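Side-chain contacts in Moesin/ezrin/radixin homolog 2 (Drosophila melanogaster, PDB 7EDR), which probably binds membrane-associated partners through its FERM domain and, as the fly merlin, probably takes part in growth-restraining signalling at the cell cortex: residues 241-246 / 260-265; 249-254 / 282-287. All blocks are in the same frame, centred on the assembly; numbering follows the deposited sequence.

F243 with L262 in interaction 1 and V251 with L284 in interaction 2 both lie in the PH-like lobe of the FERM domain. Interaction 1 joins strand 241-244 to the end of strand 257-262, whereas interaction 2 lays strand 248-254 against helix 277-297. Their centres are about 13 Å apart, and their segments alternate along the chain. Strands 248-254 and 257-262 are sheet neighbours, coupled by a probable hydrogen bond from R249 N to R261 O (2.9 Å). W245, in the first segment of interaction 1, packs its CH2 3.5 Å from C287 CA on the helix. Another protein's chain meets interaction 1 but does not touch interaction 2.

Interaction 1. Residues 241-246 / 260-265; sequences TTFQWN and IRLVDA
F243 and L262, on strands of different sheets, meet through apolar groups alone. The CB of F243 points at 260-265, carrying the ring toward L262, whose CD2 stands 4.3 Å from F243 ring atom CD2. That methyl approaches the ring obliquely. L262 itself leaves the backbone neither toward nor away from 241-246; with CG anti to the carbonyl carbon (chi1 -56°), the branched end swings round to meet the phenyl group.

A second, smaller contact lies beyond the strand ends. V263 directs its CB at 241-246, and its CG2 lies 3.6 Å from N246 O, so a methyl rests against a backbone carbonyl. The bond from CA to CB of N246 leads away from 260-265. Its OD1 accepts a hydrogen bond from Q244 NE2 (3.0 Å). The bond is fairly straight, with 164° at the hydrogen. The donor sits somewhat out of the carbonyl plane of N246, while the acceptor lies nearly in the amide plane of Q244. The other ends of both amides are bound by another protein's chain: N246 ND2 by an aromatic side chain and Q244 OE1 by a basic one. The internal bond therefore ties together two groups that both bind that partner.

Strand 241-244 is the last strand of the four-stranded sheet, paired with 227-232, and 257-262 is the middle strand of the three-stranded one. F270 of strand 270-273 stacks on F243 and touches L262, extending the apolar seam, while W245 packs on helix 277-297.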
ATOM      1  N   THR C 241      24.418 -21.855   9.290  1.00 39.02           N
ATOM      2  CA  THR C 241      24.009 -21.422   7.966  1.00 33.87           C
ATOM      3  C   THR C 241      22.503 -21.209   7.993  1.00 35.99           C
ATOM      4  O   THR C 241      21.818 -21.576   8.956  1.00 37.41           O
ATOM      5  CB  THR C 241      24.414 -22.441   6.892  1.00 34.43           C
ATOM      6  OG1 THR C 241      24.295 -21.847   5.597  1.00 36.85           O
ATOM      7  CG2 THR C 241      23.541 -23.688   6.960  1.00 28.54           C
ATOM      8  N   THR C 242      21.985 -20.619   6.920  1.00 32.72           N
ATOM      9  CA  THR C 242      20.579 -20.270   6.869  1.00 31.69           C
ATOM     10  C   THR C 242      20.124 -20.225   5.417  1.00 33.57           C
ATOM     11  O   THR C 242      20.929 -20.010   4.501  1.00 32.66           O
ATOM     12  CB  THR C 242      20.318 -18.922   7.564  1.00 35.23           C
ATOM     13  OG1 THR C 242      18.898 -18.691   7.682  1.00 29.28           O
ATOM     14  CG2 THR C 242      20.993 -17.776   6.790  1.00 30.17           C
ATOM     15  N   PHE C 243      18.821 -20.446   5.223  1.00 29.93           N
ATOM     16  CA  PHE C 243      18.183 -20.369   3.915  1.00 29.59           C
ATOM     17  C   PHE C 243      16.887 -19.591   4.049  1.00 27.36           C
ATOM     18  O   PHE C 243      15.999 -19.985   4.813  1.00 24.37           O
ATOM     19  CB  PHE C 243      17.910 -21.756   3.348  1.00 27.83           C
ATOM     20  CG  PHE C 243      19.137 -22.588   3.191  1.00 31.33           C
ATOM     21  CD1 PHE C 243      19.531 -23.468   4.199  1.00 28.73           C
ATOM     22  CD2 PHE C 243      19.898 -22.505   2.025  1.00 30.98           C
ATOM     23  CE1 PHE C 243      20.680 -24.263   4.043  1.00 30.65           C
ATOM     24  CE2 PHE C 243      21.043 -23.286   1.864  1.00 32.41           C
ATOM     25  CZ  PHE C 243      21.439 -24.158   2.882  1.00 27.97           C
ATOM     26  N   GLN C 244      16.776 -18.500   3.302  1.00 25.96           N
ATOM     27  CA  GLN C 244      15.614 -17.639   3.403  1.00 25.22           C
ATOM     28  C   GLN C 244      14.437 -18.229   2.630  1.00 25.48           C
ATOM     29  O   GLN C 244      14.617 -18.890   1.609  1.00 25.94           O
ATOM     30  CB  GLN C 244      15.971 -16.246   2.886  1.00 27.47           C
ATOM     31  CG  GLN C 244      15.144 -15.150   3.535  1.00 31.01           C
ATOM     32  CD  GLN C 244      15.736 -13.779   3.350  1.00 33.45           C
ATOM     33  OE1 GLN C 244      16.430 -13.262   4.233  1.00 34.69           O
ATOM     34  NE2 GLN C 244      15.481 -13.182   2.189  1.00 28.69           N
ATOM     35  N   TRP C 245      13.215 -17.978   3.127  1.00 25.76           N
ATOM     36  CA  TRP C 245      12.026 -18.601   2.543  1.00 22.71           C
ATOM     37  C   TRP C 245      11.962 -18.425   1.034  1.00 24.57           C
ATOM     38  O   TRP C 245      11.523 -19.335   0.318  1.00 22.56           O
ATOM     39  CB  TRP C 245      10.740 -18.050   3.175  1.00 22.81           C
ATOM     40  CG  TRP C 245      10.489 -18.644   4.496  1.00 25.82           C
ATOM     41  CD1 TRP C 245      10.305 -17.982   5.693  1.00 21.12           C
ATOM     42  CD2 TRP C 245      10.451 -20.041   4.794  1.00 23.12           C
ATOM     43  NE1 TRP C 245      10.151 -18.902   6.708  1.00 23.81           N
ATOM     44  CE2 TRP C 245      10.247 -20.167   6.181  1.00 20.81           C
ATOM     45  CE3 TRP C 245      10.591 -21.201   4.020  1.00 23.88           C
ATOM     46  CZ2 TRP C 245      10.162 -21.404   6.805  1.00 22.59           C
ATOM     47  CZ3 TRP C 245      10.500 -22.431   4.639  1.00 19.88           C
ATOM     48  CH2 TRP C 245      10.285 -22.525   6.021  1.00 22.20           C
ATOM     49  N   ASN C 246      12.389 -17.265   0.523  1.00 24.23           N
ATOM     50  CA  ASN C 246      12.252 -17.014  -0.912  1.00 27.69           C
ATOM     51  C   ASN C 246      13.337 -17.694  -1.748  1.00 25.55           C
ATOM     52  O   ASN C 246      13.269 -17.634  -2.978  1.00 25.70           O
ATOM     53  CB  ASN C 246      12.259 -15.516  -1.196  1.00 25.59           C
ATOM     54  CG  ASN C 246      13.642 -14.917  -1.075  1.00 28.65           C
ATOM     55  OD1 ASN C 246      14.221 -14.889   0.007  1.00 32.05           O
ATOM     56  ND2 ASN C 246      14.183 -14.442  -2.189  1.00 28.75           N
ATOM     57  N   ILE C 260      14.831 -30.907   0.639  1.00 30.55           N
ATOM     58  CA  ILE C 260      14.617 -29.481   0.459  1.00 32.11           C
ATOM     59  C   ILE C 260      15.201 -29.087  -0.881  1.00 32.12           C
ATOM     60  O   ILE C 260      16.405 -29.257  -1.111  1.00 32.76           O
ATOM     61  CB  ILE C 260      15.242 -28.666   1.598  1.00 33.58           C
ATOM     62  CG1 ILE C 260      14.376 -28.830   2.849  1.00 31.39           C
ATOM     63  CG2 ILE C 260      15.375 -27.197   1.193  1.00 26.44           C
ATOM     64  CD1 ILE C 260      15.057 -28.391   4.069  1.00 42.02           C
ATOM     65  N   ARG C 261      14.340 -28.586  -1.769  1.00 29.51           N
ATOM     66  CA  ARG C 261      14.748 -28.123  -3.083  1.00 30.98           C
ATOM     67  C   ARG C 261      14.779 -26.603  -3.074  1.00 28.94           C
ATOM     68  O   ARG C 261      13.860 -25.958  -2.555  1.00 29.12           O
ATOM     69  CB  ARG C 261      13.798 -28.639  -4.166  1.00 33.45           C
ATOM     70  CG  ARG C 261      13.406 -30.100  -3.967  1.00 43.66           C
ATOM     71  CD  ARG C 261      13.022 -30.808  -5.275  1.00 54.75           C
ATOM     72  NE  ARG C 261      11.671 -30.472  -5.727  1.00 56.23           N
ATOM     73  CZ  ARG C 261      11.377 -29.493  -6.589  1.00 61.94           C
ATOM     74  NH1 ARG C 261      10.103 -29.276  -6.933  1.00 52.23           N
ATOM     75  NH2 ARG C 261      12.346 -28.727  -7.112  1.00 47.04           N
ATOM     76  N   LEU C 262      15.828 -26.039  -3.644  1.00 27.02           N
ATOM     77  CA  LEU C 262      16.000 -24.598  -3.699  1.00 29.13           C
ATOM     78  C   LEU C 262      15.505 -24.052  -5.030  1.00 31.62           C
ATOM     79  O   LEU C 262      15.427 -24.766  -6.031  1.00 27.37           O
ATOM     80  CB  LEU C 262      17.467 -24.231  -3.491  1.00 30.25           C
ATOM     81  CG  LEU C 262      18.076 -24.770  -2.200  1.00 31.43           C
ATOM     82  CD1 LEU C 262      19.513 -24.396  -2.177  1.00 42.00           C
ATOM     83  CD2 LEU C 262      17.392 -24.169  -0.994  1.00 31.45           C
ATOM     84  N   VAL C 263      15.171 -22.759  -5.020  1.00 31.26           N
ATOM     85  CA  VAL C 263      14.662 -22.094  -6.219  1.00 29.69           C
ATOM     86  C   VAL C 263      15.683 -22.160  -7.345  1.00 30.17           C
ATOM     87  O   VAL C 263      15.342 -22.422  -8.501  1.00 32.80           O
ATOM     88  CB  VAL C 263      14.280 -20.639  -5.900  1.00 31.01           C
ATOM     89  CG1 VAL C 263      14.058 -19.840  -7.183  1.00 27.50           C
ATOM     90  CG2 VAL C 263      13.043 -20.609  -5.010  1.00 27.39           C
ATOM     91  N   ASP C 264      16.941 -21.890  -7.031  1.00 33.61           N
ATOM     92  CA  ASP C 264      18.011 -21.958  -8.018  1.00 33.64           C
ATOM     93  C   ASP C 264      18.151 -23.390  -8.526  1.00 42.86           C
ATOM     94  O   ASP C 264      18.669 -24.258  -7.814  1.00 40.45           O
ATOM     95  CB  ASP C 264      19.318 -21.481  -7.393  1.00 39.66           C
ATOM     96  CG  ASP C 264      20.391 -21.165  -8.415  1.00 47.80           C
ATOM     97  OD1 ASP C 264      20.444 -21.816  -9.485  1.00 49.13           O
ATOM     98  OD2 ASP C 264      21.205 -20.258  -8.119  1.00 54.06           O
ATOM     99  N   ALA C 265      17.699 -23.642  -9.758  1.00 43.94           N
ATOM    100  CA  ALA C 265      17.736 -24.989 -10.315  1.00 45.59           C
ATOM    101  C   ALA C 265      19.151 -25.552 -10.412  1.00 46.18           C
ATOM    102  O   ALA C 265      19.313 -26.774 -10.479  1.00 46.93           O
ATOM    103  CB  ALA C 265      17.081 -24.999 -11.692  1.00 44.44           C
TER

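Interaction 2. Residues 249-254 / 282-287; sequences RHVSFD and MILDLC
Strand 249-254, which brings V251 and F253 to the interface, runs almost antiparallel to the helical segment 282-287 that bears L284 and C287, at 169° between their directions and 9.0 Å between axes. V251 and F253, two apart on the strand, share a face, and L284 and C287, three residues apart, fall on the same side of the helix, so each pair can offer its side chains to the other.

L284 is the central group, and its two methyls divide the work. With CG anti to the backbone N (chi1 -175°), the side chain extends from the helix toward the strand. CD1 reaches V251, 3.9 Å from its CG1 and 3.5 Å from its carbonyl O, while CD2 reaches F253, 4.2 Å from CE1. The latter methyl meets the phenyl ring at an oblique angle. The V251 and L284 side chains run alongside each other with opposed directions, so that flank lies on flank.

Three residues further along, C287 completes the patch: its SG lies 4.4 Å from V251 CG1. That methyl is thus shared by L284 and C287. No hydrogen bond joins the two segments, and the contact is mostly apolar, with one methyl also resting near the V251 carbonyl, while the helix supplies its own backbone bonds, such as C287 N to I283 O (2.9 Å).

Strand 248-254 is an outer strand of the three-stranded sheet and pairs with 257-262, where R249 and H250 both face R261 in a classic beta bulge. F253 meets F258 of the adjacent strand. On the helix, I283 packs against F209 and L221 and C287 against W245, so helix 277-297 lies against both sheets of the PH-like lobe, as the C-terminal helix of this fold does.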
ATOM      1  N   ARG C 249      12.210 -23.645  -2.839  1.00 26.95           N
ATOM      2  CA  ARG C 249      11.187 -23.971  -3.827  1.00 26.91           C
ATOM      3  C   ARG C 249      10.190 -25.007  -3.308  1.00 31.86           C
ATOM      4  O   ARG C 249       8.979 -24.898  -3.567  1.00 27.27           O
ATOM      5  CB  ARG C 249      11.873 -24.464  -5.108  1.00 29.16           C
ATOM      6  CG  ARG C 249      11.028 -25.264  -6.095  1.00 31.61           C
ATOM      7  CD  ARG C 249      10.095 -24.370  -6.873  1.00 41.00           C
ATOM      8  NE  ARG C 249       9.327 -25.088  -7.895  1.00 53.26           N
ATOM      9  CZ  ARG C 249       8.133 -24.696  -8.359  1.00 49.98           C
ATOM     10  NH1 ARG C 249       7.546 -23.592  -7.880  1.00 37.46           N
ATOM     11  NH2 ARG C 249       7.514 -25.419  -9.295  1.00 45.74           N
ATOM     12  N   HIS C 250      10.671 -25.998  -2.552  1.00 25.76           N
ATOM     13  CA  HIS C 250       9.852 -27.146  -2.198  1.00 27.52           C
ATOM     14  C   HIS C 250      10.428 -27.813  -0.953  1.00 28.78           C
ATOM     15  O   HIS C 250      11.651 -27.917  -0.805  1.00 28.41           O
ATOM     16  CB  HIS C 250       9.783 -28.138  -3.369  1.00 29.33           C
ATOM     17  CG  HIS C 250       8.656 -29.116  -3.267  1.00 30.53           C
ATOM     18  ND1 HIS C 250       8.769 -30.316  -2.596  1.00 31.20           N
ATOM     19  CD2 HIS C 250       7.387 -29.066  -3.739  1.00 29.90           C
ATOM     20  CE1 HIS C 250       7.617 -30.964  -2.660  1.00 29.39           C
ATOM     21  NE2 HIS C 250       6.762 -30.226  -3.346  1.00 25.06           N
ATOM     22  N   VAL C 251       9.541 -28.260  -0.060  1.00 27.22           N
ATOM     23  CA  VAL C 251       9.927 -28.945   1.170  1.00 27.71           C
ATOM     24  C   VAL C 251       9.084 -30.206   1.291  1.00 28.99           C
ATOM     25  O   VAL C 251       7.854 -30.145   1.162  1.00 30.02           O
ATOM     26  CB  VAL C 251       9.738 -28.057   2.417  1.00 29.79           C
ATOM     27  CG1 VAL C 251       9.786 -28.912   3.691  1.00 31.13           C
ATOM     28  CG2 VAL C 251      10.787 -26.957   2.482  1.00 24.60           C
ATOM     29  N   SER C 252       9.738 -31.344   1.542  1.00 30.38           N
ATOM     30  CA  SER C 252       9.015 -32.607   1.670  1.00 33.10           C
ATOM     31  C   SER C 252       9.803 -33.601   2.513  1.00 32.10           C
ATOM     32  O   SER C 252      11.023 -33.501   2.666  1.00 34.70           O
ATOM     33  CB  SER C 252       8.700 -33.227   0.301  1.00 31.99           C
ATOM     34  OG  SER C 252       9.881 -33.576  -0.396  1.00 35.57           O
ATOM     35  N   PHE C 253       9.079 -34.570   3.062  1.00 33.64           N
ATOM     36  CA  PHE C 253       9.696 -35.658   3.802  1.00 39.45           C
ATOM     37  C   PHE C 253       9.051 -36.969   3.370  1.00 39.59           C
ATOM     38  O   PHE C 253       7.867 -37.014   3.006  1.00 34.06           O
ATOM     39  CB  PHE C 253       9.572 -35.481   5.340  1.00 33.40           C
ATOM     40  CG  PHE C 253       8.185 -35.720   5.862  1.00 36.75           C
ATOM     41  CD1 PHE C 253       7.285 -34.668   5.983  1.00 35.30           C
ATOM     42  CD2 PHE C 253       7.769 -36.998   6.217  1.00 37.54           C
ATOM     43  CE1 PHE C 253       5.996 -34.879   6.446  1.00 34.23           C
ATOM     44  CE2 PHE C 253       6.483 -37.219   6.676  1.00 41.47           C
ATOM     45  CZ  PHE C 253       5.594 -36.155   6.795  1.00 38.30           C
ATOM     46  N   ASP C 254       9.851 -38.034   3.396  1.00 39.29           N
ATOM     47  CA  ASP C 254       9.345 -39.399   3.294  1.00 44.20           C
ATOM     48  C   ASP C 254       9.947 -40.190   4.436  1.00 42.96           C
ATOM     49  O   ASP C 254      11.170 -40.366   4.488  1.00 46.95           O
ATOM     50  CB  ASP C 254       9.703 -40.055   1.958  1.00 48.01           C
ATOM     51  CG  ASP C 254       9.358 -41.553   1.925  1.00 51.38           C
ATOM     52  OD1 ASP C 254      10.165 -42.321   1.371  1.00 60.16           O
ATOM     53  OD2 ASP C 254       8.293 -41.970   2.443  1.00 53.15           O
ATOM     54  N   MET C 282       4.724 -31.667  11.646  1.00 31.49           N
ATOM     55  CA  MET C 282       4.771 -30.349  12.277  1.00 34.57           C
ATOM     56  C   MET C 282       5.831 -29.470  11.637  1.00 30.02           C
ATOM     57  O   MET C 282       5.666 -28.249  11.555  1.00 29.71           O
ATOM     58  CB  MET C 282       5.054 -30.473  13.777  1.00 38.98           C
ATOM     59  CG  MET C 282       4.165 -31.444  14.506  1.00 38.94           C
ATOM     60  SD  MET C 282       2.436 -30.949  14.381  1.00 53.18           S
ATOM     61  CE  MET C 282       2.293 -30.065  15.931  1.00 44.17           C
ATOM     62  N   ILE C 283       6.945 -30.058  11.213  1.00 31.10           N
ATOM     63  CA  ILE C 283       7.946 -29.262  10.511  1.00 32.22           C
ATOM     64  C   ILE C 283       7.375 -28.758   9.189  1.00 32.07           C
ATOM     65  O   ILE C 283       7.543 -27.586   8.822  1.00 25.14           O
ATOM     66  CB  ILE C 283       9.235 -30.081  10.314  1.00 31.46           C
ATOM     67  CG1 ILE C 283       9.874 -30.401  11.676  1.00 27.75           C
ATOM     68  CG2 ILE C 283      10.221 -29.329   9.391  1.00 25.20           C
ATOM     69  CD1 ILE C 283      11.201 -31.163  11.570  1.00 28.36           C
ATOM     70  N   LEU C 284       6.648 -29.630   8.485  1.00 32.77           N
ATOM     71  CA  LEU C 284       6.073 -29.283   7.193  1.00 30.39           C
ATOM     72  C   LEU C 284       5.038 -28.183   7.331  1.00 29.38           C
ATOM     73  O   LEU C 284       5.045 -27.218   6.552  1.00 24.23           O
ATOM     74  CB  LEU C 284       5.449 -30.519   6.557  1.00 33.82           C
ATOM     75  CG  LEU C 284       4.918 -30.276   5.146  1.00 37.35           C
ATOM     76  CD1 LEU C 284       6.071 -29.903   4.211  1.00 29.36           C
ATOM     77  CD2 LEU C 284       4.150 -31.506   4.646  1.00 35.66           C
ATOM     78  N   ASP C 285       4.147 -28.303   8.328  1.00 26.45           N
ATOM     79  CA  ASP C 285       3.154 -27.255   8.571  1.00 30.50           C
ATOM     80  C   ASP C 285       3.812 -25.929   8.954  1.00 24.64           C
ATOM     81  O   ASP C 285       3.402 -24.864   8.479  1.00 26.28           O
ATOM     82  CB  ASP C 285       2.164 -27.683   9.655  1.00 33.42           C
ATOM     83  CG  ASP C 285       1.293 -28.868   9.229  1.00 46.05           C
ATOM     84  OD1 ASP C 285       1.277 -29.200   8.017  1.00 47.66           O
ATOM     85  OD2 ASP C 285       0.622 -29.470  10.110  1.00 45.59           O
ATOM     86  N   LEU C 286       4.825 -25.975   9.812  1.00 22.81           N
ATOM     87  CA  LEU C 286       5.512 -24.756  10.222  1.00 24.35           C
ATOM     88  C   LEU C 286       6.178 -24.057   9.029  1.00 24.49           C
ATOM     89  O   LEU C 286       6.163 -22.817   8.941  1.00 21.14           O
ATOM     90  CB  LEU C 286       6.540 -25.093  11.304  1.00 21.43           C
ATOM     91  CG  LEU C 286       6.317 -24.746  12.786  1.00 26.95           C
ATOM     92  CD1 LEU C 286       5.067 -23.936  13.055  1.00 21.24           C
ATOM     93  CD2 LEU C 286       6.379 -25.978  13.670  1.00 26.75           C
ATOM     94  N   CYS C 287       6.759 -24.840   8.101  1.00 21.90           N
ATOM     95  CA  CYS C 287       7.423 -24.284   6.917  1.00 19.59           C
ATOM     96  C   CYS C 287       6.420 -23.638   5.971  1.00 25.38           C
ATOM     97  O   CYS C 287       6.661 -22.546   5.436  1.00 24.95           O
ATOM     98  CB  CYS C 287       8.183 -25.380   6.169  1.00 18.82           C
ATOM     99  SG  CYS C 287       9.728 -25.992   6.925  1.00 25.78           S
TER